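Coiled-coil and C2 domain-containing protein 1-like (Drosophila melanogaster, PDB 6EI6) binds monophosphorylated phosphatidylinositols and supports endosomal sorting by ESCRT-III, probably by keeping its core subunit Shrub from polymerising inappropriately. Local coordinates at residues Q45-L50 and K81-V86; F99-R104 and K264-D269; E121-R126 and D170-V175; E225-Y230 and E244-V249. One frame throughout, in Å; residues are numbered along the deposited sequence.

Interaction 1: residues Q45-L50 and K81-V86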
# COMPACT_ATOMS: atom_id res chain seq x y z
N GLN A 45 1.99 -17.69 12.14
CA GLN A 45 2.93 -16.72 12.65
C GLN A 45 4.09 -16.54 11.69
O GLN A 45 4.51 -15.40 11.41
CB GLN A 45 3.44 -17.13 14.02
CG GLN A 45 4.52 -16.18 14.57
CD GLN A 45 3.92 -14.88 15.06
OE1 GLN A 45 2.78 -14.85 15.49
NE2 GLN A 45 4.69 -13.79 15.00
N LEU A 46 4.62 -17.65 11.15
CA LEU A 46 5.75 -17.57 10.24
C LEU A 46 5.33 -16.93 8.92
O LEU A 46 6.07 -16.10 8.37
CB LEU A 46 6.34 -18.97 10.01
CG LEU A 46 7.07 -19.60 11.20
CD1 LEU A 46 7.31 -21.12 11.00
CD2 LEU A 46 8.39 -18.88 11.48
N ALA A 47 4.14 -17.27 8.42
CA ALA A 47 3.62 -16.62 7.22
C ALA A 47 3.47 -15.12 7.42
O ALA A 47 3.81 -14.34 6.52
CB ALA A 47 2.28 -17.25 6.80
N LYS A 48 3.00 -14.68 8.60
CA LYS A 48 2.93 -13.23 8.86
C LYS A 48 4.31 -12.61 8.89
O LYS A 48 4.51 -11.49 8.42
CB LYS A 48 2.23 -12.93 10.18
CG LYS A 48 0.72 -13.00 10.16
CD LYS A 48 0.16 -12.72 11.56
CE LYS A 48 -1.33 -13.02 11.59
NZ LYS A 48 -1.66 -14.36 10.99
N GLN A 49 5.28 -13.33 9.46
CA GLN A 49 6.65 -12.82 9.50
C GLN A 49 7.22 -12.72 8.09
O GLN A 49 7.88 -11.73 7.74
CB GLN A 49 7.52 -13.74 10.37
CG GLN A 49 7.32 -13.54 11.87
CD GLN A 49 8.02 -14.60 12.77
OE1 GLN A 49 7.61 -14.79 13.91
NE2 GLN A 49 9.05 -15.28 12.24
N LEU A 50 6.99 -13.76 7.28
CA LEU A 50 7.39 -13.72 5.87
C LEU A 50 6.84 -12.48 5.17
O LEU A 50 7.58 -11.73 4.53
CB LEU A 50 6.92 -14.98 5.17
CG LEU A 50 7.45 -15.16 3.77
CD1 LEU A 50 8.98 -15.16 3.83
CD2 LEU A 50 6.88 -16.45 3.18
N LYS A 81 12.57 -20.92 5.19
CA LYS A 81 13.12 -22.20 5.62
C LYS A 81 12.32 -22.76 6.80
O LYS A 81 11.99 -23.95 6.84
CB LYS A 81 14.59 -22.05 6.00
CG LYS A 81 15.52 -21.80 4.85
CD LYS A 81 16.96 -22.23 5.16
CE LYS A 81 17.88 -22.01 3.95
NZ LYS A 81 18.02 -20.56 3.56
N ASP A 82 12.01 -21.90 7.78
CA ASP A 82 11.31 -22.39 8.97
C ASP A 82 9.89 -22.77 8.62
O ASP A 82 9.38 -23.80 9.08
CB ASP A 82 11.36 -21.33 10.08
CG ASP A 82 12.68 -21.39 10.87
OD1 ASP A 82 13.49 -22.33 10.61
OD2 ASP A 82 12.90 -20.51 11.76
N LEU A 83 9.25 -21.96 7.78
CA LEU A 83 7.94 -22.29 7.23
C LEU A 83 7.95 -23.65 6.53
O LEU A 83 7.06 -24.48 6.73
CB LEU A 83 7.51 -21.19 6.26
CG LEU A 83 6.04 -21.00 5.93
CD1 LEU A 83 5.11 -21.32 7.09
CD2 LEU A 83 5.89 -19.55 5.52
N ASP A 84 8.98 -23.90 5.70
CA ASP A 84 9.09 -25.18 5.00
C ASP A 84 9.30 -26.32 5.99
O ASP A 84 8.72 -27.41 5.83
CB ASP A 84 10.24 -25.17 3.99
CG ASP A 84 10.06 -24.14 2.88
OD1 ASP A 84 8.89 -23.77 2.57
OD2 ASP A 84 11.11 -23.70 2.33
N LEU A 85 10.15 -26.10 6.99
CA LEU A 85 10.40 -27.11 8.02
C LEU A 85 9.11 -27.49 8.76
O LEU A 85 8.91 -28.66 9.10
CB LEU A 85 11.42 -26.58 9.02
CG LEU A 85 12.89 -26.72 8.66
CD1 LEU A 85 13.73 -26.02 9.72
CD2 LEU A 85 13.24 -28.20 8.59
N VAL A 86 8.26 -26.50 9.06
CA VAL A 86 7.02 -26.80 9.78
C VAL A 86 6.05 -27.54 8.86
O VAL A 86 5.42 -28.52 9.28
CB VAL A 86 6.38 -25.53 10.35
CG1 VAL A 86 5.02 -25.86 10.95
CG2 VAL A 86 7.28 -24.87 11.39

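Interaction 2: residues F99-R104 and K264-D269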
# COMPACT_ATOMS: atom_id res chain seq x y z
N PHE A 99 10.61 -24.63 19.08
CA PHE A 99 10.86 -23.26 18.67
C PHE A 99 11.00 -22.40 19.91
O PHE A 99 10.78 -22.83 21.04
CB PHE A 99 9.72 -22.74 17.78
CG PHE A 99 8.40 -22.71 18.47
CD1 PHE A 99 8.01 -21.60 19.21
CD2 PHE A 99 7.56 -23.82 18.44
CE1 PHE A 99 6.79 -21.59 19.87
CE2 PHE A 99 6.33 -23.81 19.09
CZ PHE A 99 5.94 -22.70 19.81
N HIS A 100 11.33 -21.14 19.67
CA HIS A 100 11.52 -20.18 20.75
C HIS A 100 11.29 -18.82 20.12
O HIS A 100 11.05 -18.73 18.93
CB HIS A 100 12.92 -20.29 21.37
CG HIS A 100 14.01 -19.99 20.39
ND1 HIS A 100 14.45 -20.92 19.47
CD2 HIS A 100 14.72 -18.86 20.16
CE1 HIS A 100 15.39 -20.37 18.72
NE2 HIS A 100 15.57 -19.12 19.11
N TYR A 101 11.43 -17.78 20.93
CA TYR A 101 11.18 -16.41 20.52
C TYR A 101 12.47 -15.61 20.51
O TYR A 101 13.30 -15.75 21.41
CB TYR A 101 10.15 -15.76 21.46
CG TYR A 101 8.86 -16.55 21.45
CD1 TYR A 101 7.97 -16.44 20.38
CD2 TYR A 101 8.57 -17.47 22.45
CE1 TYR A 101 6.82 -17.20 20.32
CE2 TYR A 101 7.42 -18.24 22.41
CZ TYR A 101 6.56 -18.10 21.35
OH TYR A 101 5.41 -18.85 21.29
N GLU A 102 12.63 -14.77 19.48
CA GLU A 102 13.69 -13.76 19.42
C GLU A 102 13.11 -12.39 19.08
O GLU A 102 11.89 -12.22 19.08
CB GLU A 102 14.74 -14.16 18.40
CG GLU A 102 15.20 -15.55 18.58
CD GLU A 102 16.30 -15.93 17.60
OE1 GLU A 102 16.51 -15.15 16.65
OE2 GLU A 102 16.92 -17.00 17.78
N LYS A 103 13.97 -11.42 18.78
CA LYS A 103 13.55 -10.11 18.32
C LYS A 103 14.21 -9.80 16.99
O LYS A 103 15.28 -10.31 16.66
CB LYS A 103 13.91 -9.00 19.30
CG LYS A 103 13.18 -9.09 20.62
CD LYS A 103 13.84 -8.20 21.66
CE LYS A 103 12.88 -7.91 22.82
NZ LYS A 103 11.62 -7.24 22.33
N ARG A 104 13.55 -8.93 16.22
CA ARG A 104 14.09 -8.46 14.96
C ARG A 104 13.83 -6.97 14.88
O ARG A 104 12.72 -6.52 15.17
CB ARG A 104 13.43 -9.17 13.78
CG ARG A 104 13.83 -10.60 13.64
CD ARG A 104 15.32 -10.70 13.38
NE ARG A 104 15.69 -12.11 13.23
CZ ARG A 104 15.96 -12.91 14.25
NH1 ARG A 104 15.94 -12.45 15.49
NH2 ARG A 104 16.26 -14.18 14.02
N LYS A 264 8.40 -10.63 19.23
CA LYS A 264 8.34 -12.06 19.46
C LYS A 264 8.48 -12.79 18.13
O LYS A 264 7.56 -13.43 17.63
CB LYS A 264 7.07 -12.44 20.20
CG LYS A 264 6.62 -11.41 21.19
CD LYS A 264 5.64 -11.99 22.20
CE LYS A 264 4.20 -11.63 21.84
NZ LYS A 264 3.22 -12.27 22.78
N TRP A 265 9.65 -12.68 17.53
CA TRP A 265 9.92 -13.36 16.29
C TRP A 265 10.01 -14.86 16.55
O TRP A 265 10.94 -15.32 17.22
CB TRP A 265 11.22 -12.82 15.69
CG TRP A 265 11.38 -13.01 14.24
CD1 TRP A 265 12.21 -13.91 13.61
CD2 TRP A 265 10.76 -12.25 13.20
NE1 TRP A 265 12.13 -13.76 12.25
CE2 TRP A 265 11.25 -12.74 11.97
CE3 TRP A 265 9.85 -11.19 13.19
CZ2 TRP A 265 10.84 -12.23 10.75
CZ3 TRP A 265 9.44 -10.68 11.99
CH2 TRP A 265 9.93 -11.20 10.77
N LEU A 266 9.07 -15.63 16.01
CA LEU A 266 9.15 -17.08 16.16
C LEU A 266 10.26 -17.62 15.26
O LEU A 266 10.33 -17.26 14.08
CB LEU A 266 7.81 -17.72 15.83
CG LEU A 266 7.58 -19.14 16.28
CD1 LEU A 266 6.13 -19.34 16.61
CD2 LEU A 266 8.05 -20.16 15.23
N VAL A 267 11.12 -18.46 15.83
CA VAL A 267 12.29 -19.04 15.16
C VAL A 267 12.37 -20.51 15.57
O VAL A 267 12.27 -20.82 16.76
CB VAL A 267 13.59 -18.31 15.55
CG1 VAL A 267 14.84 -19.09 15.13
CG2 VAL A 267 13.64 -16.89 15.02
N LEU A 268 12.55 -21.42 14.62
CA LEU A 268 12.71 -22.82 15.04
C LEU A 268 14.08 -23.04 15.69
O LEU A 268 15.07 -22.38 15.34
CB LEU A 268 12.55 -23.76 13.86
CG LEU A 268 11.27 -23.56 13.05
CD1 LEU A 268 11.23 -24.51 11.87
CD2 LEU A 268 10.02 -23.68 13.90
N ASP A 269 14.13 -23.94 16.67
CA ASP A 269 15.41 -24.57 16.98
C ASP A 269 15.77 -25.48 15.81
O ASP A 269 14.89 -26.04 15.15
CB ASP A 269 15.32 -25.37 18.29
CG ASP A 269 14.67 -24.60 19.44
OD1 ASP A 269 14.38 -23.38 19.31
OD2 ASP A 269 14.47 -25.21 20.51

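Interaction 3: residues E121-R126 and D170-V175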
# COMPACT_ATOMS: atom_id res chain seq x y z
N GLU A 121 0.39 11.75 2.22
CA GLU A 121 0.77 12.41 0.98
C GLU A 121 0.19 11.66 -0.22
O GLU A 121 0.23 10.43 -0.27
CB GLU A 121 2.29 12.49 0.85
CG GLU A 121 2.75 13.25 -0.37
CD GLU A 121 4.25 13.36 -0.46
OE1 GLU A 121 4.78 14.41 -0.04
OE2 GLU A 121 4.88 12.38 -0.93
N ILE A 122 -0.34 12.42 -1.18
CA ILE A 122 -0.84 11.88 -2.45
C ILE A 122 0.01 12.45 -3.58
O ILE A 122 0.25 13.66 -3.63
CB ILE A 122 -2.32 12.19 -2.67
CG1 ILE A 122 -3.15 11.50 -1.60
CG2 ILE A 122 -2.77 11.74 -4.05
CD1 ILE A 122 -4.52 12.09 -1.44
N VAL A 123 0.47 11.58 -4.48
CA VAL A 123 1.29 11.98 -5.61
C VAL A 123 0.57 11.57 -6.88
O VAL A 123 0.33 10.37 -7.10
CB VAL A 123 2.69 11.34 -5.56
CG1 VAL A 123 3.53 11.86 -6.71
CG2 VAL A 123 3.37 11.62 -4.21
N VAL A 124 0.21 12.55 -7.71
CA VAL A 124 -0.30 12.29 -9.04
C VAL A 124 0.91 12.32 -9.97
O VAL A 124 1.52 13.36 -10.17
CB VAL A 124 -1.37 13.31 -9.46
CG1 VAL A 124 -2.05 12.89 -10.76
CG2 VAL A 124 -2.42 13.46 -8.36
N VAL A 125 1.26 11.16 -10.53
CA VAL A 125 2.55 10.99 -11.18
C VAL A 125 2.47 11.21 -12.69
O VAL A 125 3.36 11.83 -13.27
CB VAL A 125 3.15 9.60 -10.85
CG1 VAL A 125 4.48 9.43 -11.51
CG2 VAL A 125 3.27 9.43 -9.35
N ARG A 126 1.47 10.65 -13.36
CA ARG A 126 1.45 10.78 -14.81
C ARG A 126 0.23 10.06 -15.34
O ARG A 126 -0.30 9.14 -14.71
CB ARG A 126 2.72 10.23 -15.50
CG ARG A 126 2.95 8.74 -15.34
CD ARG A 126 4.24 8.23 -16.02
NE ARG A 126 4.09 6.83 -16.41
CZ ARG A 126 5.08 6.01 -16.77
NH1 ARG A 126 6.34 6.44 -16.79
NH2 ARG A 126 4.81 4.75 -17.11
N ASP A 170 3.48 16.10 -11.76
CA ASP A 170 4.37 15.58 -10.73
C ASP A 170 4.11 16.36 -9.46
O ASP A 170 4.99 17.02 -8.92
CB ASP A 170 5.84 15.67 -11.12
CG ASP A 170 6.23 14.55 -12.06
OD1 ASP A 170 5.94 13.37 -11.75
OD2 ASP A 170 6.82 14.84 -13.12
N GLU A 171 2.87 16.28 -9.00
CA GLU A 171 2.40 17.13 -7.93
C GLU A 171 2.04 16.29 -6.72
O GLU A 171 1.39 15.25 -6.86
CB GLU A 171 1.19 17.97 -8.36
CG GLU A 171 1.58 19.28 -9.01
CD GLU A 171 0.41 19.94 -9.69
OE1 GLU A 171 -0.43 20.54 -8.97
OE2 GLU A 171 0.33 19.85 -10.95
N ARG A 172 2.46 16.78 -5.56
CA ARG A 172 2.25 16.15 -4.27
C ARG A 172 1.29 17.00 -3.45
O ARG A 172 1.41 18.22 -3.42
CB ARG A 172 3.58 15.99 -3.53
CG ARG A 172 4.78 15.72 -4.42
CD ARG A 172 6.02 15.30 -3.61
NE ARG A 172 6.89 14.40 -4.39
CZ ARG A 172 7.24 13.14 -4.05
NH1 ARG A 172 6.82 12.60 -2.90
NH2 ARG A 172 8.02 12.43 -4.86
N PHE A 173 0.35 16.35 -2.77
CA PHE A 173 -0.57 17.04 -1.88
C PHE A 173 -0.54 16.34 -0.54
O PHE A 173 -0.53 15.11 -0.49
CB PHE A 173 -2.02 17.06 -2.44
CG PHE A 173 -2.11 17.42 -3.91
CD1 PHE A 173 -1.80 16.50 -4.91
CD2 PHE A 173 -2.52 18.68 -4.30
CE1 PHE A 173 -1.87 16.83 -6.25
CE2 PHE A 173 -2.60 19.02 -5.65
CZ PHE A 173 -2.27 18.09 -6.62
N LYS A 174 -0.49 17.11 0.54
CA LYS A 174 -0.44 16.55 1.89
C LYS A 174 -1.73 16.89 2.63
O LYS A 174 -2.29 17.97 2.46
CB LYS A 174 0.76 17.07 2.67
CG LYS A 174 2.13 16.56 2.18
CD LYS A 174 3.25 17.00 3.13
CE LYS A 174 4.62 17.03 2.46
NZ LYS A 174 5.72 17.36 3.41
N VAL A 175 -2.21 15.96 3.44
CA VAL A 175 -3.39 16.22 4.24
C VAL A 175 -3.14 15.70 5.66
O VAL A 175 -2.24 14.88 5.89
CB VAL A 175 -4.67 15.60 3.61
CG1 VAL A 175 -4.76 14.11 3.91
CG2 VAL A 175 -5.90 16.32 4.10

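Interaction 4: residues E225-Y230 and E244-V249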
# COMPACT_ATOMS: atom_id res chain seq x y z
N GLU A 225 3.46 2.78 1.73
CA GLU A 225 3.09 3.49 0.53
C GLU A 225 2.36 2.56 -0.43
O GLU A 225 2.57 1.34 -0.45
CB GLU A 225 4.30 4.12 -0.16
CG GLU A 225 5.31 3.18 -0.74
CD GLU A 225 6.43 2.85 0.24
OE1 GLU A 225 6.91 3.76 0.95
OE2 GLU A 225 6.80 1.66 0.31
N ILE A 226 1.46 3.16 -1.21
CA ILE A 226 0.86 2.55 -2.39
C ILE A 226 1.46 3.22 -3.62
O ILE A 226 1.60 4.45 -3.65
CB ILE A 226 -0.67 2.69 -2.38
CG1 ILE A 226 -1.25 1.97 -1.16
CG2 ILE A 226 -1.28 2.18 -3.68
CD1 ILE A 226 -2.69 2.37 -0.83
N HIS A 227 1.87 2.43 -4.60
CA HIS A 227 2.39 2.99 -5.85
C HIS A 227 2.06 2.04 -6.99
O HIS A 227 2.63 0.96 -7.10
CB HIS A 227 3.88 3.25 -5.76
CG HIS A 227 4.50 3.64 -7.07
ND1 HIS A 227 5.83 3.40 -7.37
CD2 HIS A 227 3.97 4.24 -8.16
CE1 HIS A 227 6.09 3.84 -8.59
NE2 HIS A 227 4.98 4.35 -9.09
N ASP A 228 1.14 2.45 -7.85
CA ASP A 228 0.73 1.62 -8.96
C ASP A 228 0.23 2.53 -10.08
O ASP A 228 0.27 3.76 -9.98
CB ASP A 228 -0.34 0.62 -8.52
CG ASP A 228 -0.11 -0.76 -9.09
OD1 ASP A 228 0.60 -0.85 -10.11
OD2 ASP A 228 -0.63 -1.75 -8.53
N THR A 229 -0.22 1.91 -11.16
CA THR A 229 -0.86 2.58 -12.28
C THR A 229 -2.22 1.93 -12.49
O THR A 229 -2.34 0.70 -12.42
CB THR A 229 -0.01 2.46 -13.54
OG1 THR A 229 0.03 1.09 -13.92
CG2 THR A 229 1.40 2.90 -13.28
N TYR A 230 -3.25 2.74 -12.74
CA TYR A 230 -4.63 2.27 -12.70
C TYR A 230 -5.38 2.66 -13.97
O TYR A 230 -5.10 3.70 -14.58
CB TYR A 230 -5.38 2.83 -11.47
CG TYR A 230 -4.70 2.55 -10.15
CD1 TYR A 230 -3.60 3.30 -9.72
CD2 TYR A 230 -5.15 1.52 -9.33
CE1 TYR A 230 -2.97 3.02 -8.52
CE2 TYR A 230 -4.54 1.25 -8.13
CZ TYR A 230 -3.45 2.00 -7.73
OH TYR A 230 -2.87 1.70 -6.53
N GLU A 244 -0.92 6.97 -13.01
CA GLU A 244 0.05 6.46 -12.06
C GLU A 244 0.10 7.37 -10.84
O GLU A 244 0.24 8.59 -10.97
CB GLU A 244 1.43 6.35 -12.69
CG GLU A 244 2.46 5.87 -11.71
CD GLU A 244 3.85 5.97 -12.26
OE1 GLU A 244 4.00 6.19 -13.48
OE2 GLU A 244 4.81 5.82 -11.47
N VAL A 245 0.04 6.76 -9.66
CA VAL A 245 -0.27 7.47 -8.42
C VAL A 245 0.50 6.83 -7.26
O VAL A 245 0.77 5.63 -7.25
CB VAL A 245 -1.80 7.42 -8.23
CG1 VAL A 245 -2.18 7.50 -6.77
CG2 VAL A 245 -2.46 8.54 -9.02
N LYS A 246 0.87 7.66 -6.28
CA LYS A 246 1.45 7.20 -5.03
C LYS A 246 0.61 7.70 -3.86
O LYS A 246 0.08 8.82 -3.90
CB LYS A 246 2.88 7.70 -4.86
CG LYS A 246 3.84 7.30 -5.96
CD LYS A 246 5.15 8.04 -5.76
CE LYS A 246 6.27 7.35 -6.50
NZ LYS A 246 7.54 8.09 -6.29
N ILE A 247 0.47 6.88 -2.82
CA ILE A 247 -0.10 7.33 -1.55
C ILE A 247 0.84 6.89 -0.44
O ILE A 247 1.18 5.71 -0.32
CB ILE A 247 -1.51 6.77 -1.31
CG1 ILE A 247 -2.35 6.92 -2.58
CG2 ILE A 247 -2.15 7.50 -0.13
CD1 ILE A 247 -3.75 6.39 -2.41
N ARG A 248 1.29 7.85 0.37
CA ARG A 248 2.39 7.61 1.28
C ARG A 248 2.06 8.10 2.67
O ARG A 248 1.49 9.18 2.83
CB ARG A 248 3.65 8.29 0.78
CG ARG A 248 4.01 7.94 -0.65
CD ARG A 248 5.22 8.72 -1.12
NE ARG A 248 6.43 8.39 -0.35
CZ ARG A 248 7.01 9.21 0.53
NH1 ARG A 248 6.49 10.42 0.76
NH2 ARG A 248 8.10 8.83 1.17
N VAL A 249 2.44 7.31 3.67
CA VAL A 249 2.36 7.72 5.07
C VAL A 249 3.72 7.49 5.72
O VAL A 249 4.59 6.81 5.17
CB VAL A 249 1.26 6.98 5.84
CG1 VAL A 249 -0.09 7.46 5.37
CG2 VAL A 249 1.41 5.48 5.63
O HOH W 1 7.90 6.05 -0.38

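Interaction 1: residues Q45-L50 and K81-V86
Asp82 meets Leu46 through its CB, which lies 4.1 Å from Leu46 CD2, the two side chains crossing at about a right angle. Its carboxylate serves a different partner: OD2 accepts the backbone N-H of Leu268, on strand 265-268. One residue on, Leu83 carries most of its helix's share of the contact. Its CG stands anti to the backbone N (chi1 -158°), and from there the two methyls reach different partners. CD1 packs 3.9 Å from Leu46 CB, while CD2 lies over the backbone of Ala47, 4.1 Å from its CA, and touches Leu50 CD2 at 4.0 Å. Leu46 answers by pushing CD1 against the opposing main chain, close to the backbone N of Leu83. A turn later Val86 closes the contact with CG2, 3.8 Å from Leu46 CD1, so this one methyl touches both the backbone at Leu83 and the valine branch.

The segments belong to helices 34-62 and 66-91, consecutive helices that run back antiparallel as a helical hairpin. The short axes come within 9.6 Å at 157°, with Leu46 and Leu83 as the closest CA pair. Gln49, on the same helix as Leu46, uses OE1 to accept the backbone N-H of Leu266, much as Asp82 does for Leu268.

The side-chain contacts are carbon on carbon, with Leu46 also lying against the main chain at Asp82 and Leu83. This is consistent with this part of the hairpin being held mainly by exclusion of water and fit of side chains, while the polar ends of Asp82 and Gln49 tie it to strand 265-268.

Interaction 2: residues F99-R104 and K264-D269
His100 turns its ring toward Asp269 with chi1 at 62°, which sets CG in the crowded position between the backbone N and the carbonyl carbon; Arg104, with chi1 -71°, has CG anti to its carbonyl carbon and over the Trp265 indole. At the first site ND1 donates to Asp269 OD1; the modelled 2.5 Å is very short, so its exact length is doubtful. The other ring nitrogen, NE2, donates to Glu102 OE2 at 2.8 Å, and the imidazole is thereby held between two carboxylates. Glu102 also works with its second oxygen: NH1 and NH2 of Arg104 both grip OE1 end-on, in the guanidinium plane, and NH2 forms the salt bridge at 2.8 Å. Beneath this chain of charges lies Val267, whose CG2 sits 3.7 Å from Glu102 OE1.

Arg104 CG makes a CH-pi contact 3.5 Å from the centroid of the Trp265 five-membered ring, nearly straight above it. On the other face of the strand pair Tyr101 comes beside Leu266, and its ring also nears Lys264; Phe99 CD1 packs 3.8 Å from Leu266 CG. The backbones run antiparallel, with His100-Val267 and Glu102-Trp265 as the hydrogen-bonded pairs; His100 N to Val267 O measures 3.1 Å.

Strands 99-102 and 265-268 form a small two-stranded sheet of their own, pairing chain that follows helix 66-91 with the C-terminal end of the chain. It lies against the helical hairpin: Trp265 touches Gln49 and Cys53 of helix 34-62 and Val79 of helix 66-91, while Leu268 rests on Leu85 and Val86.

Interaction 3: residues E121-R126 and D170-V175
Glu121-Arg126 and Asp170-Val175 pair as antiparallel beta strands at one margin of a sheet of the C2 beta-sandwich, strand 171-176 being the outermost one within this chain. Ile122 and Phe173 form a hydrogen-bonded pair: Ile122 N reaches Phe173 O at 2.8 Å, and the return bond from Phe173 N to Ile122 O has the same length. Toward Asp170 the strands are held less evenly. Val124 N still donates to Glu171 O at 3.1 Å, but Glu171 N to Val124 O stretches to 3.4 Å and is weak. Just beyond, Val125 and Arg126 both face Glu244, a classic beta bulge.

The side chains divide between two faces. On one, the ring of Phe173 takes Val124 CG2 at 4.0 Å from its CE1, and Ile122 and Val124 continue inward to Phe195 of strand 192-199 in the opposing sheet. On the other, Glu121 reaches over to strand 171-176, its CG anti to the backbone N (chi1 -176°), and OE2 forms a salt bridge with Arg172 NH1 at 2.8 Å. The oxygen comes in at the guanidinium edge, with the carboxylate and guanidinium planes 70° apart. The N-H...O angle of 127° makes the hydrogen bond weak. Val123 CG2 covers one face of the same guanidinium, 3.8 Å from NH1.

Glu121 OE2 also bridges to Arg248 NH1 in strand 241-249. Two arginines thus share one carboxylate oxygen, likely favouring the charged form of Glu121 and coupling three neighbouring strands, while on the opposite face Ile122, Val124 and Phe173 pack as hydrocarbon and Glu171 turns its carboxylate to Asn159 N.

Interaction 4: residues E225-Y230 and E244-V249
The His227 imidazole has Lys246 CE over the centre of one face, a CH-pi contact at 4.0 Å, and Glu244 OE2 at its edge, 2.8 Å from NE2. The three residues sit on neighbouring antiparallel strands of the C2 beta-sandwich. The NE2-H bond is nearly straight and close to the ring plane; it meets OE2 on the anti side, with ring and carboxylate only 19° apart. His227 gets there with CG anti to the backbone N (chi1 172°), lying alongside Lys246. Glu244 is fixed from a second direction, OE1 pairing with Arg126 in strand 119-128.

Ile226-Ile247 and Asp228-Val245 are the hydrogen-bonded pairs; Ile226 N to Ile247 O is the shortest bond, 2.7 Å. The isoleucines and Val245 face the sandwich interior, where Ile247 touches Val193 and Val215 and Val245 touches Phe195. On the polar face Thr229 CG2 packs 3.5 Å from Glu244 CB.

Farther along that face, Glu225 and Arg248 have stronger partners outside the pair: His59 ND1 bonds Glu225 OE1, while Arg248 forms salt bridges with Glu121 and Asp114. A water joins the two residues, donating to Glu225 OE1 and accepting from Arg248 NE, each at 2.8 Å.

How the interactions relate
The contacts form two pairs, one in the helical hairpin and its small sheet, the other in the C2 sandwich. Interactions 1 and 2 touch, their centres 11 Å apart, and Leu85 CB packs 3.5 Å from Leu268 CD1. Interactions 3 and 4 share one sheet, centres 9 Å apart, stitched through adjacent strands 119-128 and 241-249. Between the pairs, the nearest atoms of interactions 1 and 4 are about 14 Å apart. Interaction 2 brackets both C2 contacts in sequence. This chain is the C-terminal part of a longer protein; its C2 domain mediates binding to monophosphorylated phosphatidylinositols. A PEG, probably from the crystallisation liquor, lies about 3 Å from the Glu102 side chain.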